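Local coordinates for ubiquitin-conjugating enzyme E2, putative (Trypanosoma cruzi, PDB 4DS2), which probably carries activated ubiquitin as a thioester and passes it on to target proteins, as E2 ubiquitin-conjugating enzymes do, at residues 54-59 and 71-76; 96-101 and 139-144. One frame throughout, in Å; residues are numbered along the deposited sequence.

Contact 1: 54-59 and 71-76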
loop_
_atom_site.group_PDB
_atom_site.type_symbol
_atom_site.label_atom_id
_atom_site.label_comp_id
_atom_site.label_asym_id
_atom_site.label_seq_id
_atom_site.Cartn_x
_atom_site.Cartn_y
_atom_site.Cartn_z
ATOM N N LEU A 54 -6.624 -5.292 -4.405
ATOM C CA LEU A 54 -5.760 -4.814 -5.486
ATOM C C LEU A 54 -4.601 -5.801 -5.809
ATOM O O LEU A 54 -4.150 -6.545 -4.934
ATOM C CB LEU A 54 -5.135 -3.473 -5.103
ATOM C CG LEU A 54 -5.951 -2.253 -4.668
ATOM C CD1 LEU A 54 -4.954 -1.103 -4.501
ATOM C CD2 LEU A 54 -7.032 -1.876 -5.658
ATOM N N LYS A 55 -4.133 -5.759 -7.067
ATOM C CA LYS A 55 -2.886 -6.419 -7.479
ATOM C C LYS A 55 -1.923 -5.362 -7.999
ATOM O O LYS A 55 -2.306 -4.452 -8.723
ATOM C CB LYS A 55 -3.129 -7.483 -8.531
ATOM C CG LYS A 55 -4.048 -8.611 -8.056
ATOM C CD LYS A 55 -4.026 -9.806 -9.012
ATOM C CE LYS A 55 -5.167 -10.795 -8.825
ATOM N NZ LYS A 55 -5.228 -11.693 -10.016
ATOM N N VAL A 56 -0.680 -5.454 -7.551
ATOM C CA VAL A 56 0.285 -4.358 -7.700
ATOM C C VAL A 56 1.629 -4.929 -8.086
ATOM O O VAL A 56 1.953 -6.064 -7.719
ATOM C CB VAL A 56 0.422 -3.555 -6.378
ATOM C CG1 VAL A 56 1.525 -2.521 -6.477
ATOM C CG2 VAL A 56 -0.900 -2.886 -5.991
ATOM N N LYS A 57 2.406 -4.145 -8.833
ATOM C CA LYS A 57 3.862 -4.380 -8.967
ATOM C C LYS A 57 4.576 -3.285 -8.212
ATOM O O LYS A 57 4.198 -2.125 -8.312
ATOM C CB LYS A 57 4.297 -4.345 -10.428
ATOM C CG LYS A 57 3.636 -5.414 -11.299
ATOM C CD LYS A 57 4.134 -6.814 -10.970
ATOM C CE LYS A 57 3.151 -7.870 -11.444
ATOM N NZ LYS A 57 3.104 -7.972 -12.925
ATOM N N ALA A 58 5.596 -3.646 -7.442
ATOM C CA ALA A 58 6.534 -2.638 -6.936
ATOM C C ALA A 58 7.362 -2.051 -8.098
ATOM O O ALA A 58 7.412 -2.645 -9.191
ATOM C CB ALA A 58 7.433 -3.224 -5.872
ATOM N N PRO A 59 8.006 -0.879 -7.876
ATOM C CA PRO A 59 8.885 -0.261 -8.881
ATOM C C PRO A 59 10.055 -1.181 -9.277
ATOM O O PRO A 59 10.609 -1.860 -8.406
ATOM C CB PRO A 59 9.445 0.966 -8.139
ATOM C CG PRO A 59 8.529 1.213 -7.001
ATOM C CD PRO A 59 8.082 -0.153 -6.593
ATOM N N TYR A 71 2.099 -8.179 -5.927
ATOM C CA TYR A 71 1.769 -7.977 -4.524
ATOM C C TYR A 71 0.281 -7.724 -4.429
ATOM O O TYR A 71 -0.255 -6.878 -5.137
ATOM C CB TYR A 71 2.507 -6.773 -3.943
ATOM C CG TYR A 71 3.987 -6.979 -3.774
ATOM C CD1 TYR A 71 4.857 -6.776 -4.835
ATOM C CD2 TYR A 71 4.523 -7.365 -2.550
ATOM C CE1 TYR A 71 6.218 -6.965 -4.688
ATOM C CE2 TYR A 71 5.886 -7.547 -2.388
ATOM C CZ TYR A 71 6.730 -7.338 -3.463
ATOM O OH TYR A 71 8.081 -7.531 -3.305
ATOM N N GLN A 72 -0.377 -8.448 -3.537
ATOM C CA GLN A 72 -1.780 -8.276 -3.333
ATOM C C GLN A 72 -2.075 -7.516 -2.063
ATOM O O GLN A 72 -1.507 -7.815 -1.000
ATOM C CB GLN A 72 -2.453 -9.636 -3.246
ATOM C CG GLN A 72 -2.914 -10.131 -4.598
ATOM C CD GLN A 72 -3.154 -11.589 -4.585
ATOM O OE1 GLN A 72 -2.220 -12.392 -4.515
ATOM N NE2 GLN A 72 -4.411 -11.954 -4.646
ATOM N N LEU A 73 -3.011 -6.564 -2.175
ATOM C CA LEU A 73 -3.420 -5.734 -1.039
ATOM C C LEU A 73 -4.907 -5.736 -0.854
ATOM O O LEU A 73 -5.639 -6.132 -1.759
ATOM C CB LEU A 73 -2.967 -4.311 -1.254
ATOM C CG LEU A 73 -1.464 -4.154 -1.366
ATOM C CD1 LEU A 73 -1.112 -3.517 -2.700
ATOM C CD2 LEU A 73 -0.918 -3.387 -0.178
ATOM N N SER A 74 -5.331 -5.319 0.347
ATOM C CA SER A 74 -6.731 -5.052 0.710
ATOM C C SER A 74 -6.825 -3.638 1.205
ATOM O O SER A 74 -6.089 -3.249 2.115
ATOM C CB SER A 74 -7.219 -5.929 1.875
ATOM O OG SER A 74 -7.278 -7.283 1.504
ATOM N N VAL A 75 -7.755 -2.883 0.624
ATOM C CA VAL A 75 -8.162 -1.588 1.144
ATOM C C VAL A 75 -9.539 -1.729 1.784
ATOM O O VAL A 75 -10.524 -1.951 1.082
ATOM C CB VAL A 75 -8.215 -0.562 0.015
ATOM C CG1 VAL A 75 -8.531 0.822 0.565
ATOM C CG2 VAL A 75 -6.918 -0.598 -0.780
ATOM N N LEU A 76 -9.588 -1.618 3.108
ATOM C CA LEU A 76 -10.812 -1.696 3.879
ATOM C C LEU A 76 -11.305 -0.305 4.349
ATOM O O LEU A 76 -10.574 0.455 4.985
ATOM C CB LEU A 76 -10.574 -2.614 5.076
ATOM C CG LEU A 76 -11.632 -2.797 6.191
ATOM C CD1 LEU A 76 -13.092 -2.847 5.697
ATOM C CD2 LEU A 76 -11.268 -4.063 6.993
#
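Y71 and V56 form an antiparallel hydrogen-bonded pair. Y71 N gives a nearly straight bond to V56 O at 2.8 Å, while the return bond from V56 N to Y71 O, also 2.8 Å, is bent, with an angle of 134° at the hydrogen. The Y71 ring has V56 O at its edge, near the ring plane, and A58 CB lies oblique to the ring, 4.1 Å from Y71 CE1. Y71 OH bonds to Y64 O, and the ring meets that of F132 on helix 120-132. Q72 is paired with K55 in the non-hydrogen-bonded position. Their chains run side by side in the same direction, touching CG to CG at 3.9 Å, while Q72 CA makes a C-H...O contact with L54 O. Q72 N bonds to T92 OG1. L73 restores the two-bond pattern with L54: L54 N to L73 O is 2.9 Å and L73 N to L54 O is 3.0 Å. L73 CD1 then reaches diagonally over to V56 CG2, a methyl that lies beside its own backbone N. V75 CG2 packs on L54 CD1 at 4.2 Å. The pairing therefore sorts chemistry by face: K55 and Q72 lie on the more open, polar side, and L54, V56, Y71 and L73 on the apolar one. Four backbone bonds fix the register, and the apolar face packs on helix 120-132 through L54 and V56.

Contact 2: 96-101 and 139-144; sequences SPLVTG and RDDDVN
The carbonyl of P97 is gripped by two consecutive amides, V143 N and N144 N, each at 2.9 Å from P97 O. V143 N arrives nearly along the C=O axis, whereas N144 N sits above the carbonyl plane, 37° out of it. One branch of V143, CG2, lies against the L98 carbonyl and also meets T100 CG2 at 3.4 Å, the two side chains crossing at about a right angle. L98 brings its CD2 methyl against the carboxylates of D141 and D142, touching OD1 of each, and a water donates to both L98 O (2.7 Å) and D141 O (2.6 Å). N144 CG is anti to its backbone N (chi1 -176°), near S96 O; N144 ND2 lies 3.1 Å from S96 O. Farther out, S96 OG accepts from L98 N at 2.8 Å, an ST turn that spans P97. T100 OG1 bonds to the amides of E102 and G104, D141 OD1 pairs with R130, and D142 OD1 with R148, so the acids beside L98 are themselves tethered. N144 OD1 caps A147 N, at the start of helix 145-153. D141 and V143 also touch C106, in the loop ahead of helix 108-111, the region where E2 enzymes carry their active-site cysteine. L98 and V99 rest on helix 120-132, the helix that L54 and V56 of the sheet also touch.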
loop_
_atom_site.group_PDB
_atom_site.type_symbol
_atom_site.label_atom_id
_atom_site.label_comp_id
_atom_site.label_asym_id
_atom_site.label_seq_id
_atom_site.Cartn_x
_atom_site.Cartn_y
_atom_site.Cartn_z
ATOM N N SER A 96 9.682 -6.336 5.778
ATOM C CA SER A 96 9.774 -4.891 5.891
ATOM C C SER A 96 9.698 -4.457 7.346
ATOM O O SER A 96 9.006 -5.105 8.154
ATOM C CB SER A 96 8.624 -4.243 5.123
ATOM O OG SER A 96 8.402 -2.905 5.545
ATOM N N PRO A 97 10.372 -3.327 7.675
ATOM C CA PRO A 97 10.170 -2.672 8.978
ATOM C C PRO A 97 8.762 -2.077 9.168
ATOM O O PRO A 97 8.332 -1.854 10.303
ATOM C CB PRO A 97 11.187 -1.522 8.954
ATOM C CG PRO A 97 11.989 -1.654 7.685
ATOM C CD PRO A 97 11.210 -2.507 6.770
ATOM N N LEU A 98 8.071 -1.817 8.056
ATOM C CA LEU A 98 6.789 -1.074 8.094
ATOM C C LEU A 98 5.529 -2.029 8.059
ATOM O O LEU A 98 4.390 -1.620 8.354
ATOM C CB LEU A 98 6.795 0.036 7.003
ATOM C CG LEU A 98 7.893 1.146 7.012
ATOM C CD1 LEU A 98 7.979 1.832 5.647
ATOM C CD2 LEU A 98 7.680 2.197 8.088
ATOM N N VAL A 99 5.775 -3.317 7.796
ATOM C CA VAL A 99 4.717 -4.334 7.690
ATOM C C VAL A 99 4.899 -5.485 8.709
ATOM O O VAL A 99 5.999 -5.992 8.891
ATOM C CB VAL A 99 4.697 -4.957 6.274
ATOM C CG1 VAL A 99 3.488 -5.892 6.131
ATOM C CG2 VAL A 99 4.723 -3.864 5.206
ATOM N N THR A 100 3.808 -5.899 9.348
ATOM C CA THR A 100 3.845 -7.028 10.297
ATOM C C THR A 100 3.745 -8.395 9.563
ATOM O O THR A 100 3.537 -8.439 8.343
ATOM C CB THR A 100 2.722 -6.926 11.371
ATOM O OG1 THR A 100 1.464 -7.333 10.809
ATOM C CG2 THR A 100 2.596 -5.522 11.916
ATOM N N GLY A 101 3.906 -9.506 10.293
ATOM C CA GLY A 101 3.619 -10.819 9.722
ATOM C C GLY A 101 2.134 -11.061 9.373
ATOM O O GLY A 101 1.802 -12.027 8.684
ATOM N N ARG A 139 10.382 6.766 10.517
ATOM C CA ARG A 139 9.515 7.730 11.233
ATOM C C ARG A 139 8.845 7.126 12.477
ATOM O O ARG A 139 9.511 6.594 13.348
ATOM C CB ARG A 139 8.459 8.301 10.315
ATOM C CG ARG A 139 9.052 9.047 9.165
ATOM C CD ARG A 139 7.982 9.385 8.167
ATOM N NE ARG A 139 8.591 9.771 6.918
ATOM C CZ ARG A 139 8.008 9.686 5.736
ATOM N NH1 ARG A 139 6.772 9.218 5.604
ATOM N NH2 ARG A 139 8.661 10.103 4.670
ATOM N N ASP A 140 7.525 7.237 12.569
ATOM C CA ASP A 140 6.779 6.827 13.755
ATOM C C ASP A 140 5.873 5.674 13.384
ATOM O O ASP A 140 4.983 5.337 14.141
ATOM C CB ASP A 140 5.969 8.025 14.275
ATOM C CG ASP A 140 4.944 8.527 13.259
ATOM O OD1 ASP A 140 5.047 8.193 12.043
ATOM O OD2 ASP A 140 4.015 9.247 13.673
ATOM N N ASP A 141 6.129 5.073 12.208
ATOM C CA ASP A 141 5.262 4.039 11.585
ATOM C C ASP A 141 5.953 2.674 11.424
ATOM O O ASP A 141 5.483 1.796 10.690
ATOM C CB ASP A 141 4.688 4.539 10.236
ATOM C CG ASP A 141 5.754 4.989 9.256
ATOM O OD1 ASP A 141 6.951 5.025 9.622
ATOM O OD2 ASP A 141 5.399 5.329 8.104
ATOM N N ASP A 142 7.055 2.492 12.122
ATOM C CA ASP A 142 7.692 1.186 12.196
ATOM C C ASP A 142 6.844 0.233 13.020
ATOM O O ASP A 142 6.415 0.605 14.117
ATOM C CB ASP A 142 9.089 1.295 12.804
ATOM C CG ASP A 142 10.193 1.392 11.735
ATOM O OD1 ASP A 142 9.955 1.901 10.597
ATOM O OD2 ASP A 142 11.302 0.928 12.053
ATOM N N VAL A 143 6.577 -0.959 12.444
ATOM C CA VAL A 143 5.786 -2.029 13.089
ATOM C C VAL A 143 6.599 -3.312 13.323
ATOM O O VAL A 143 6.151 -4.179 14.035
ATOM C CB VAL A 143 4.516 -2.438 12.266
ATOM C CG1 VAL A 143 3.659 -1.234 11.970
ATOM C CG2 VAL A 143 4.902 -3.146 10.985
ATOM N N ASN A 144 7.761 -3.432 12.675
ATOM C CA ASN A 144 8.590 -4.644 12.694
ATOM C C ASN A 144 10.016 -4.236 12.986
ATOM O O ASN A 144 10.774 -3.941 12.062
ATOM C CB ASN A 144 8.514 -5.305 11.316
ATOM C CG ASN A 144 9.252 -6.641 11.240
ATOM O OD1 ASN A 144 10.072 -6.964 12.084
ATOM N ND2 ASN A 144 8.940 -7.424 10.212
HETATM O O HOH W 1 3.585 0.796 9.181
#

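In the fold
Contact 1 lies near the centre of the chain, inside the four-stranded antiparallel sheet; the centre of contact 2 is about 13 Å from the centre of the chain, and this contact is partly buried and joins two loops. Their centres are about 17 Å apart and their nearest atoms about 8 Å, so they do not touch, and contact 1 closes along the chain before contact 2 opens. Helix 120-132 relates them, since side chains of both rest on it. Reciprocal main-chain pairing with an apolar face defines contact 1, whereas contact 2 relies on a doubly bonded carbonyl, a bridging water and acids tied to arginines, leading into helix 145-153.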